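Local coordinates for putative cell invasion protein with MAC/Perforin domain (Bacteroides thetaiotaomicron VPI-5482, PDB 3KK7) that is a putative cell-invasion protein of the membrane-attack complex/perforin family, probably acting at membranes, though its exact role is not established, at residues A[353-358]-A[402-407]; A[380-385]-A[459-464]; A[393-398]-A[410-415]. One frame throughout, in Å; residues are numbered along the deposited sequence.

Contact 1. Residues A[353-358]-A[402-407]; sequences ENFKQR and TRQGDK
The tip of the beta hairpin formed by strands 392-401 and 407-411 is a type I beta turn, Thr402 to Gly405, and it docks on the first turns of helix 353-363. The helix lies within the MACPF sequence range and the hairpin tip in that of the D2 domain, so the contact ties the two together. Asp406, just past the turn, is its polar centre. Arg358 reaches it tip to tip: CG stands anti to the backbone N (chi1 -173°), and a bend at chi3 (-69°) turns the guanidinium side-on. Arg358 NE and NH2 both bond the single atom Asp406 OD1, each at 2.9 Å, in a salt bridge that lies in the guanidinium plane but meets the carboxylate from above its own. Over one face of the same guanidinium sits Gln404 O, 3.1 Å from Arg358 CZ. The other carboxylate oxygen, Asp406 OD2, accepts from Asn354 ND2 at 3.1 Å, again from above the plane, while ND2 also serves Gly540 O. Water 1 donates to Asp406 OD2 at 2.7 Å and is weakly bonded to Asn354 O and Arg358 NE. Within the hairpin tip, Asp406 N is bound to Thr402 OG1 at 3.1 Å. Beside this network Phe355 CE1 packs obliquely on Gln404 CD at 3.7 Å, its ring also meeting Tyr197 edge-to-face. An alanine in place of Arg358 would remove the two N-H groups that grip OD1 and would probably leave the buried carboxylate poorly compensated and the turn less firmly held. With a guanidinium, an amide and a water all directed at it, Asp406 is likely to stay ionised despite its burial.

Contact 2. Residues A[380-385]-A[459-464]; sequences IKMYIR and INPIIQ
Met382, present as selenomethionine, lies across the Pro461 ring at about a right angle, with its CG 3.7 Å from Pro461 CD and its CE 3.9 Å from Pro461 CG. The bend at chi3 (141°) turns this methyl toward Ile462, whose CD1 also approaches the carbonyl oxygen Tyr383 O at 3.5 Å. Further back along the strand Ile380 CD1 meets Ile459 CG2 at 3.5 Å, again crosswise. Ile409 touches Met382, Ile459 and Pro461 and joins them to strand 407-411. Outward from this apolar patch the backbones pair. Ile459 N donates to Lys381 O at 2.9 Å, nearly along the C=O axis, and Tyr383 N returns a weak bond to Ile459 O at 3.5 Å, an oxygen that also faces the CA-H of Met382. At the polar edge Tyr383 and Asn460 run side by side and point the same way, with ring and amide planes 83° apart and Asn460 OD1 3.5 Å from Tyr383 CB. The pairing is a short parallel beta bridge, by which strand 457-459 joins strand 376-386 in the mixed sheet, shortly before a classic bulge at Ile384 and Arg385 opposite Leu393.

Contact 3. Residues A[393-398]-A[410-415]; sequences LYDIVP and FSNPDA
Strands 392-401 and 407-411 run antiparallel as a beta hairpin, and here they begin to part. The CA atoms of Pro398 and Phe410 are 5.7 Å apart, whereas those of Val397 and Ser411 stand at 6.2 Å. A single backbone hydrogen bond spans the two segments, from Phe410 N to Pro398 O at 3.0 Å; it is nearly straight, with 165° at the hydrogen, and comes in almost along the C=O axis. Beyond Ser411 the chain folds back, Ala415 N bonding Asn412 O at 2.8 Å, so that Ala415 returns to face Asp395. Next to the hydrogen bond Pro398 CG rests against Phe410 CB at 3.8 Å, the two side chains crossing at about a right angle. Helix 429-443 packs on both, through Ile439 on Pro398 and Lys443 on Phe410. The methyls of Val397 lie along the backbone of Phe410. At the far end Asp395 extends its carboxylate with CG anti to the backbone N (chi1 -169°), straight into the folded-back chain. Asp395 OD2 sits only 3.2 Å from Ala415 CB, close for a carbon and an oxygen. Asp395 OD1 takes a weak bond from the next amide, Ile396 N. Water 2 bridges the segments: it donates to Asp395 OD2 at 2.5 Å and accepts from Asn412 N at 2.9 Å. Direct backbone pairing is thus succeeded by a water-mediated link, in which the buried carboxylate has one oxygen turned to its own strand and the other, through the water, to the amide of the departing chain. The proton this water donates probably helps to stabilise the carboxylate's charge.

Overall arrangement
Contacts 2 and 3 lie side by side in one mixed sheet, their centres about 8 Å apart. Strands 376-386 and 392-401 join them, Met382 N meeting Asp395 O at 2.7 Å and Ile380 O meeting Val397 N at 2.8 Å, both probable hydrogen bonds. Contact 1 lies at the other end of the 392-401/407-411 hairpin, with its centre about 18 Å from that of contact 2 and 21 Å from that of contact 3. It touches contact 2 where Lys407 CD packs on Ile459 CD1 at 3.8 Å. The hairpin therefore runs from the helix of the MACPF range to the part of the mixed sheet that holds contacts 2 and 3, with the 459-464 loop alongside.

Contact 1. Residues A[353-358]-A[402-407]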
loop_
_atom_site.group_PDB
_atom_site.type_symbol
_atom_site.label_atom_id
_atom_site.label_comp_id
_atom_site.label_asym_id
_atom_site.label_seq_id
_atom_site.Cartn_x
_atom_site.Cartn_y
_atom_site.Cartn_z
ATOM N N GLU A 353 -0.232 -13.852 -4.986
ATOM C CA GLU A 353 0.711 -13.282 -5.974
ATOM C C GLU A 353 0.172 -12.072 -6.736
ATOM O O GLU A 353 0.840 -11.050 -6.859
ATOM C CB GLU A 353 1.066 -14.366 -7.005
ATOM C CG GLU A 353 2.552 -14.465 -7.347
ATOM C CD GLU A 353 3.415 -14.671 -6.109
ATOM O OE1 GLU A 353 3.214 -15.684 -5.370
ATOM O OE2 GLU A 353 4.272 -13.778 -5.879
ATOM N N ASN A 354 -1.036 -12.208 -7.277
ATOM C CA ASN A 354 -1.633 -11.154 -8.093
ATOM C C ASN A 354 -2.032 -9.927 -7.300
ATOM O O ASN A 354 -1.939 -8.812 -7.822
ATOM C CB ASN A 354 -2.825 -11.645 -8.931
ATOM C CG ASN A 354 -3.850 -12.421 -8.115
ATOM O OD1 ASN A 354 -3.502 -13.149 -7.174
ATOM N ND2 ASN A 354 -5.109 -12.311 -8.507
ATOM N N PHE A 355 -2.451 -10.110 -6.046
ATOM C CA PHE A 355 -2.782 -8.947 -5.218
ATOM C C PHE A 355 -1.510 -8.231 -4.796
ATOM O O PHE A 355 -1.448 -7.001 -4.749
ATOM C CB PHE A 355 -3.593 -9.318 -3.992
ATOM C CG PHE A 355 -4.916 -9.988 -4.296
ATOM C CD1 PHE A 355 -5.439 -10.031 -5.587
ATOM C CD2 PHE A 355 -5.660 -10.537 -3.254
ATOM C CE1 PHE A 355 -6.650 -10.625 -5.828
ATOM C CE2 PHE A 355 -6.887 -11.144 -3.493
ATOM C CZ PHE A 355 -7.385 -11.194 -4.768
ATOM N N LYS A 356 -0.488 -9.014 -4.501
ATOM C CA LYS A 356 0.794 -8.471 -4.122
ATOM C C LYS A 356 1.292 -7.551 -5.220
ATOM O O LYS A 356 1.568 -6.383 -4.984
ATOM C CB LYS A 356 1.790 -9.612 -3.852
ATOM C CG LYS A 356 1.560 -10.335 -2.497
ATOM C CD LYS A 356 2.331 -11.638 -2.407
ATOM C CE LYS A 356 3.771 -11.464 -1.990
ATOM N NZ LYS A 356 3.850 -11.268 -0.511
ATOM N N GLN A 357 1.359 -8.091 -6.424
ATOM C CA GLN A 357 1.823 -7.349 -7.583
ATOM C C GLN A 357 0.963 -6.112 -7.869
ATOM O O GLN A 357 1.483 -5.030 -8.131
ATOM C CB GLN A 357 1.845 -8.290 -8.788
ATOM C CG GLN A 357 2.544 -7.764 -10.060
ATOM C CD GLN A 357 3.945 -7.281 -9.777
ATOM O OE1 GLN A 357 4.619 -7.805 -8.876
ATOM N NE2 GLN A 357 4.398 -6.266 -10.528
ATOM N N ARG A 358 -0.354 -6.255 -7.780
ATOM C CA ARG A 358 -1.262 -5.138 -8.035
ATOM C C ARG A 358 -1.111 -3.993 -7.031
ATOM O O ARG A 358 -1.178 -2.836 -7.429
ATOM C CB ARG A 358 -2.716 -5.614 -8.101
ATOM C CG ARG A 358 -3.672 -4.525 -8.524
ATOM C CD ARG A 358 -4.995 -5.030 -9.049
ATOM N NE ARG A 358 -4.816 -5.695 -10.336
ATOM C CZ ARG A 358 -4.667 -5.082 -11.509
ATOM N NH1 ARG A 358 -4.707 -3.772 -11.591
ATOM N NH2 ARG A 358 -4.489 -5.797 -12.621
ATOM N N THR A 402 -8.979 -11.803 -14.501
ATOM C CA THR A 402 -9.657 -11.848 -13.208
ATOM C C THR A 402 -10.515 -10.613 -12.997
ATOM O O THR A 402 -10.482 -9.700 -13.795
ATOM C CB THR A 402 -8.643 -11.981 -12.041
ATOM O OG1 THR A 402 -7.899 -10.759 -11.884
ATOM C CG2 THR A 402 -7.690 -13.143 -12.292
ATOM N N ARG A 403 -11.255 -10.578 -11.901
ATOM C CA ARG A 403 -12.057 -9.425 -11.536
ATOM C C ARG A 403 -11.222 -8.154 -11.384
ATOM O O ARG A 403 -11.676 -7.022 -11.672
ATOM C CB ARG A 403 -12.753 -9.675 -10.202
ATOM C CG ARG A 403 -13.852 -10.727 -10.221
ATOM C CD ARG A 403 -14.640 -10.675 -8.913
ATOM N NE ARG A 403 -13.831 -11.131 -7.791
ATOM C CZ ARG A 403 -14.031 -10.821 -6.505
ATOM N NH1 ARG A 403 -13.206 -11.303 -5.584
ATOM N NH2 ARG A 403 -15.027 -10.037 -6.124
ATOM N N GLN A 404 -9.998 -8.364 -10.912
ATOM C CA GLN A 404 -9.079 -7.289 -10.576
ATOM C C GLN A 404 -8.380 -6.839 -11.845
ATOM O O GLN A 404 -7.706 -5.818 -11.866
ATOM C CB GLN A 404 -8.067 -7.787 -9.538
ATOM C CG GLN A 404 -8.655 -8.282 -8.188
ATOM C CD GLN A 404 -9.309 -9.693 -8.201
ATOM O OE1 GLN A 404 -9.067 -10.511 -9.100
ATOM N NE2 GLN A 404 -10.149 -9.963 -7.196
ATOM N N GLY A 405 -8.547 -7.616 -12.913
ATOM C CA GLY A 405 -7.959 -7.294 -14.214
ATOM C C GLY A 405 -6.550 -7.835 -14.400
ATOM O O GLY A 405 -5.787 -7.321 -15.193
ATOM N N ASP A 406 -6.215 -8.891 -13.673
ATOM C CA ASP A 406 -4.935 -9.573 -13.822
ATOM C C ASP A 406 -5.113 -10.562 -14.958
ATOM O O ASP A 406 -6.215 -11.034 -15.167
ATOM C CB ASP A 406 -4.581 -10.318 -12.528
ATOM C CG ASP A 406 -4.751 -9.458 -11.297
ATOM O OD1 ASP A 406 -4.134 -8.355 -11.233
ATOM O OD2 ASP A 406 -5.504 -9.883 -10.392
ATOM N N LYS A 407 -4.036 -10.869 -15.678
ATOM C CA LYS A 407 -4.079 -11.836 -16.760
ATOM C C LYS A 407 -3.331 -13.098 -16.348
ATOM O O LYS A 407 -2.111 -13.089 -16.203
ATOM C CB LYS A 407 -3.496 -11.240 -18.056
ATOM C CG LYS A 407 -4.011 -9.842 -18.363
ATOM C CD LYS A 407 -4.144 -9.526 -19.844
ATOM C CE LYS A 407 -4.848 -8.180 -20.060
ATOM N NZ LYS A 407 -5.998 -8.258 -21.014
HETATM O O HOH W 1 -4.672 -8.246 -8.359
#

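Contact 2. Residues A[380-385]-A[459-464]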
loop_
_atom_site.group_PDB
_atom_site.type_symbol
_atom_site.label_atom_id
_atom_site.label_comp_id
_atom_site.label_asym_id
_atom_site.label_seq_id
_atom_site.Cartn_x
_atom_site.Cartn_y
_atom_site.Cartn_z
ATOM N N ILE A 380 -5.569 -16.129 -26.961
ATOM C CA ILE A 380 -4.759 -15.248 -27.771
ATOM C C ILE A 380 -3.394 -15.871 -27.983
ATOM O O ILE A 380 -3.210 -17.049 -27.736
ATOM C CB ILE A 380 -4.668 -13.844 -27.124
ATOM C CG1 ILE A 380 -4.067 -13.926 -25.712
ATOM C CG2 ILE A 380 -6.052 -13.203 -27.080
ATOM C CD1 ILE A 380 -3.490 -12.611 -25.197
ATOM N N LYS A 381 -2.446 -15.074 -28.454
ATOM C CA LYS A 381 -1.134 -15.554 -28.820
ATOM C C LYS A 381 -0.099 -15.131 -27.788
ATOM O O LYS A 381 -0.108 -13.988 -27.346
ATOM C CB LYS A 381 -0.762 -15.023 -30.203
ATOM C CG LYS A 381 -1.571 -15.657 -31.309
ATOM C CD LYS A 381 -1.210 -15.109 -32.695
ATOM C CE LYS A 381 -1.931 -15.889 -33.785
ATOM N NZ LYS A 381 -2.208 -15.093 -35.004
HETATM N N MSE A 382 0.774 -16.070 -27.407
HETATM C CA MSE A 382 1.875 -15.825 -26.467
HETATM C C MSE A 382 3.200 -16.006 -27.188
HETATM O O MSE A 382 3.430 -17.021 -27.844
HETATM C CB MSE A 382 1.802 -16.790 -25.283
HETATM C CG MSE A 382 2.813 -16.545 -24.176
HETATM SE SE MSE A 382 2.799 -18.084 -22.968
HETATM C CE MSE A 382 4.725 -18.267 -22.571
ATOM N N TYR A 383 4.052 -14.994 -27.074
ATOM C CA TYR A 383 5.343 -14.988 -27.734
ATOM C C TYR A 383 6.214 -16.074 -27.139
ATOM O O TYR A 383 6.239 -16.247 -25.923
ATOM C CB TYR A 383 6.009 -13.624 -27.554
ATOM C CG TYR A 383 7.354 -13.528 -28.224
ATOM C CD1 TYR A 383 7.454 -13.507 -29.611
ATOM C CD2 TYR A 383 8.528 -13.480 -27.479
ATOM C CE1 TYR A 383 8.687 -13.430 -30.244
ATOM C CE2 TYR A 383 9.767 -13.398 -28.110
ATOM C CZ TYR A 383 9.833 -13.370 -29.495
ATOM O OH TYR A 383 11.047 -13.280 -30.130
ATOM N N ILE A 384 6.906 -16.817 -27.996
ATOM C CA ILE A 384 7.780 -17.903 -27.544
ATOM C C ILE A 384 9.216 -17.588 -27.932
ATOM O O ILE A 384 10.065 -17.441 -27.055
ATOM C CB ILE A 384 7.373 -19.304 -28.102
ATOM C CG1 ILE A 384 5.958 -19.679 -27.660
ATOM C CG2 ILE A 384 8.358 -20.378 -27.612
ATOM C CD1 ILE A 384 5.793 -19.845 -26.139
ATOM N N ARG A 385 9.490 -17.475 -29.232
ATOM C CA ARG A 385 10.840 -17.152 -29.695
ATOM C C ARG A 385 10.855 -16.653 -31.130
ATOM O O ARG A 385 9.822 -16.683 -31.814
ATOM C CB ARG A 385 11.743 -18.382 -29.587
ATOM C CG ARG A 385 11.231 -19.612 -30.347
ATOM C CD ARG A 385 12.348 -20.617 -30.586
ATOM N NE ARG A 385 11.920 -21.687 -31.488
ATOM C CZ ARG A 385 11.232 -22.765 -31.116
ATOM N NH1 ARG A 385 10.866 -22.948 -29.841
ATOM N NH2 ARG A 385 10.903 -23.673 -32.033
ATOM N N ILE A 459 0.389 -11.498 -25.976
ATOM C CA ILE A 459 0.744 -11.245 -24.585
ATOM C C ILE A 459 2.125 -11.842 -24.394
ATOM O O ILE A 459 2.366 -12.999 -24.752
ATOM C CB ILE A 459 -0.307 -11.802 -23.601
ATOM C CG1 ILE A 459 -0.028 -11.288 -22.183
ATOM C CG2 ILE A 459 -0.371 -13.317 -23.656
ATOM C CD1 ILE A 459 -1.164 -11.539 -21.190
ATOM N N ASN A 460 3.049 -11.031 -23.883
ATOM C CA ASN A 460 4.451 -11.441 -23.746
ATOM C C ASN A 460 4.973 -11.461 -22.274
ATOM O O ASN A 460 5.512 -10.467 -21.775
ATOM C CB ASN A 460 5.315 -10.545 -24.626
ATOM C CG ASN A 460 6.758 -10.989 -24.661
ATOM O OD1 ASN A 460 7.064 -12.189 -24.538
ATOM N ND2 ASN A 460 7.663 -10.025 -24.826
ATOM N N PRO A 461 4.812 -12.604 -21.581
ATOM C CA PRO A 461 5.269 -12.764 -20.195
ATOM C C PRO A 461 6.756 -13.113 -20.066
ATOM O O PRO A 461 7.335 -12.855 -19.011
ATOM C CB PRO A 461 4.421 -13.933 -19.684
ATOM C CG PRO A 461 4.213 -14.781 -20.891
ATOM C CD PRO A 461 4.140 -13.827 -22.071
ATOM N N ILE A 462 7.351 -13.702 -21.119
ATOM C CA ILE A 462 8.793 -14.055 -21.144
ATOM C C ILE A 462 9.673 -12.780 -21.071
ATOM O O ILE A 462 10.704 -12.783 -20.383
ATOM C CB ILE A 462 9.181 -14.971 -22.392
ATOM C CG1 ILE A 462 8.401 -16.310 -22.360
ATOM C CG2 ILE A 462 10.725 -15.234 -22.445
ATOM C CD1 ILE A 462 8.621 -17.243 -23.580
ATOM N N ILE A 463 9.250 -11.706 -21.757
ATOM C CA ILE A 463 9.935 -10.394 -21.703
ATOM C C ILE A 463 9.252 -9.370 -20.763
ATOM O O ILE A 463 9.786 -8.272 -20.595
ATOM C CB ILE A 463 10.122 -9.768 -23.122
ATOM N N GLN A 464 8.100 -9.718 -20.161
ATOM C CA GLN A 464 7.412 -8.866 -19.154
ATOM C C GLN A 464 6.822 -9.710 -18.019
ATOM O O GLN A 464 7.367 -9.755 -16.909
ATOM C CB GLN A 464 6.305 -8.023 -19.809
ATOM C CG GLN A 464 6.813 -6.825 -20.661
ATOM C CD GLN A 464 6.160 -6.707 -22.057
ATOM O OE1 GLN A 464 5.336 -7.536 -22.467
ATOM N NE2 GLN A 464 6.546 -5.670 -22.791
#

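Contact 3. Residues A[393-398]-A[410-415]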
loop_
_atom_site.group_PDB
_atom_site.type_symbol
_atom_site.label_atom_id
_atom_site.label_comp_id
_atom_site.label_asym_id
_atom_site.label_seq_id
_atom_site.Cartn_x
_atom_site.Cartn_y
_atom_site.Cartn_z
ATOM N N LEU A 393 7.500 -16.091 -33.381
ATOM C CA LEU A 393 6.706 -17.324 -33.286
ATOM C C LEU A 393 5.914 -17.358 -31.981
ATOM O O LEU A 393 6.439 -17.033 -30.907
ATOM C CB LEU A 393 7.610 -18.547 -33.317
ATOM C CG LEU A 393 8.508 -18.725 -34.525
ATOM C CD1 LEU A 393 9.469 -19.884 -34.233
ATOM C CD2 LEU A 393 7.657 -18.978 -35.761
ATOM N N TYR A 394 4.661 -17.797 -32.091
ATOM C CA TYR A 394 3.711 -17.709 -31.005
ATOM C C TYR A 394 2.995 -19.023 -30.728
ATOM O O TYR A 394 2.783 -19.826 -31.631
ATOM C CB TYR A 394 2.665 -16.680 -31.378
ATOM C CG TYR A 394 3.180 -15.278 -31.563
ATOM C CD1 TYR A 394 3.268 -14.401 -30.477
ATOM C CD2 TYR A 394 3.552 -14.812 -32.818
ATOM C CE1 TYR A 394 3.724 -13.096 -30.640
ATOM C CE2 TYR A 394 4.000 -13.510 -32.995
ATOM C CZ TYR A 394 4.081 -12.655 -31.904
ATOM O OH TYR A 394 4.530 -11.367 -32.063
ATOM N N ASP A 395 2.633 -19.224 -29.460
ATOM C CA ASP A 395 1.733 -20.287 -29.041
ATOM C C ASP A 395 0.348 -19.646 -28.869
ATOM O O ASP A 395 0.230 -18.429 -28.710
ATOM C CB ASP A 395 2.220 -20.912 -27.719
ATOM C CG ASP A 395 1.482 -22.224 -27.352
ATOM O OD1 ASP A 395 0.762 -22.776 -28.205
ATOM O OD2 ASP A 395 1.637 -22.721 -26.210
ATOM N N ILE A 396 -0.698 -20.465 -28.925
ATOM C CA ILE A 396 -2.066 -20.005 -28.698
ATOM C C ILE A 396 -2.420 -20.452 -27.300
ATOM O O ILE A 396 -2.304 -21.624 -26.974
ATOM C CB ILE A 396 -3.041 -20.614 -29.707
ATOM C CG1 ILE A 396 -2.646 -20.197 -31.121
ATOM C CG2 ILE A 396 -4.473 -20.174 -29.418
ATOM C CD1 ILE A 396 -3.359 -20.984 -32.213
ATOM N N VAL A 397 -2.885 -19.511 -26.497
ATOM C CA VAL A 397 -3.045 -19.699 -25.063
ATOM C C VAL A 397 -4.374 -19.098 -24.525
ATOM O O VAL A 397 -4.782 -18.009 -24.942
ATOM C CB VAL A 397 -1.838 -19.047 -24.362
ATOM C CG1 VAL A 397 -2.229 -18.498 -23.049
ATOM C CG2 VAL A 397 -0.688 -20.054 -24.214
ATOM N N PRO A 398 -5.055 -19.814 -23.607
ATOM C CA PRO A 398 -6.162 -19.198 -22.896
ATOM C C PRO A 398 -5.616 -18.356 -21.758
ATOM O O PRO A 398 -4.722 -18.812 -21.049
ATOM C CB PRO A 398 -6.935 -20.395 -22.349
ATOM C CG PRO A 398 -5.938 -21.463 -22.210
ATOM C CD PRO A 398 -4.853 -21.214 -23.192
ATOM N N PHE A 410 -2.570 -19.376 -19.080
ATOM C CA PHE A 410 -2.453 -20.844 -18.900
ATOM C C PHE A 410 -1.492 -21.378 -19.967
ATOM O O PHE A 410 -1.899 -21.804 -21.052
ATOM C CB PHE A 410 -3.798 -21.529 -19.087
ATOM C CG PHE A 410 -4.847 -21.161 -18.070
ATOM C CD1 PHE A 410 -4.644 -20.211 -17.097
ATOM C CD2 PHE A 410 -6.087 -21.763 -18.129
ATOM C CE1 PHE A 410 -5.658 -19.901 -16.183
ATOM C CE2 PHE A 410 -7.093 -21.455 -17.220
ATOM C CZ PHE A 410 -6.875 -20.527 -16.252
ATOM N N SER A 411 -0.208 -21.353 -19.651
ATOM C CA SER A 411 0.831 -21.668 -20.627
ATOM C C SER A 411 1.082 -23.143 -20.768
ATOM O O SER A 411 0.757 -23.921 -19.868
ATOM C CB SER A 411 2.132 -20.973 -20.240
ATOM O OG SER A 411 2.139 -20.704 -18.846
ATOM N N ASN A 412 1.664 -23.507 -21.918
ATOM C CA ASN A 412 2.105 -24.875 -22.228
ATOM C C ASN A 412 3.633 -24.850 -22.272
ATOM O O ASN A 412 4.224 -24.451 -23.281
ATOM C CB ASN A 412 1.532 -25.367 -23.579
ATOM C CG ASN A 412 -0.020 -25.226 -23.672
ATOM O OD1 ASN A 412 -0.650 -24.491 -22.886
ATOM N ND2 ASN A 412 -0.632 -25.929 -24.654
ATOM N N PRO A 413 4.290 -25.259 -21.173
ATOM C CA PRO A 413 5.741 -25.085 -21.116
ATOM C C PRO A 413 6.483 -25.921 -22.168
ATOM O O PRO A 413 7.625 -25.602 -22.502
ATOM C CB PRO A 413 6.087 -25.503 -19.683
ATOM C CG PRO A 413 5.020 -26.461 -19.296
ATOM C CD PRO A 413 3.777 -26.004 -20.006
ATOM N N ASP A 414 5.817 -26.951 -22.703
ATOM C CA ASP A 414 6.357 -27.756 -23.811
ATOM C C ASP A 414 6.184 -27.105 -25.191
ATOM O O ASP A 414 6.551 -27.683 -26.214
ATOM C CB ASP A 414 5.747 -29.175 -23.804
ATOM C CG ASP A 414 6.513 -30.155 -22.885
ATOM O OD1 ASP A 414 7.344 -29.714 -22.054
ATOM O OD2 ASP A 414 6.290 -31.384 -23.000
ATOM N N ALA A 415 5.638 -25.897 -25.214
ATOM C CA ALA A 415 5.481 -25.150 -26.447
ATOM C C ALA A 415 6.833 -24.733 -27.032
ATOM O O ALA A 415 6.933 -24.566 -28.245
ATOM C CB ALA A 415 4.590 -23.920 -26.214
HETATM O O HOH W 2 2.427 -21.715 -24.006
#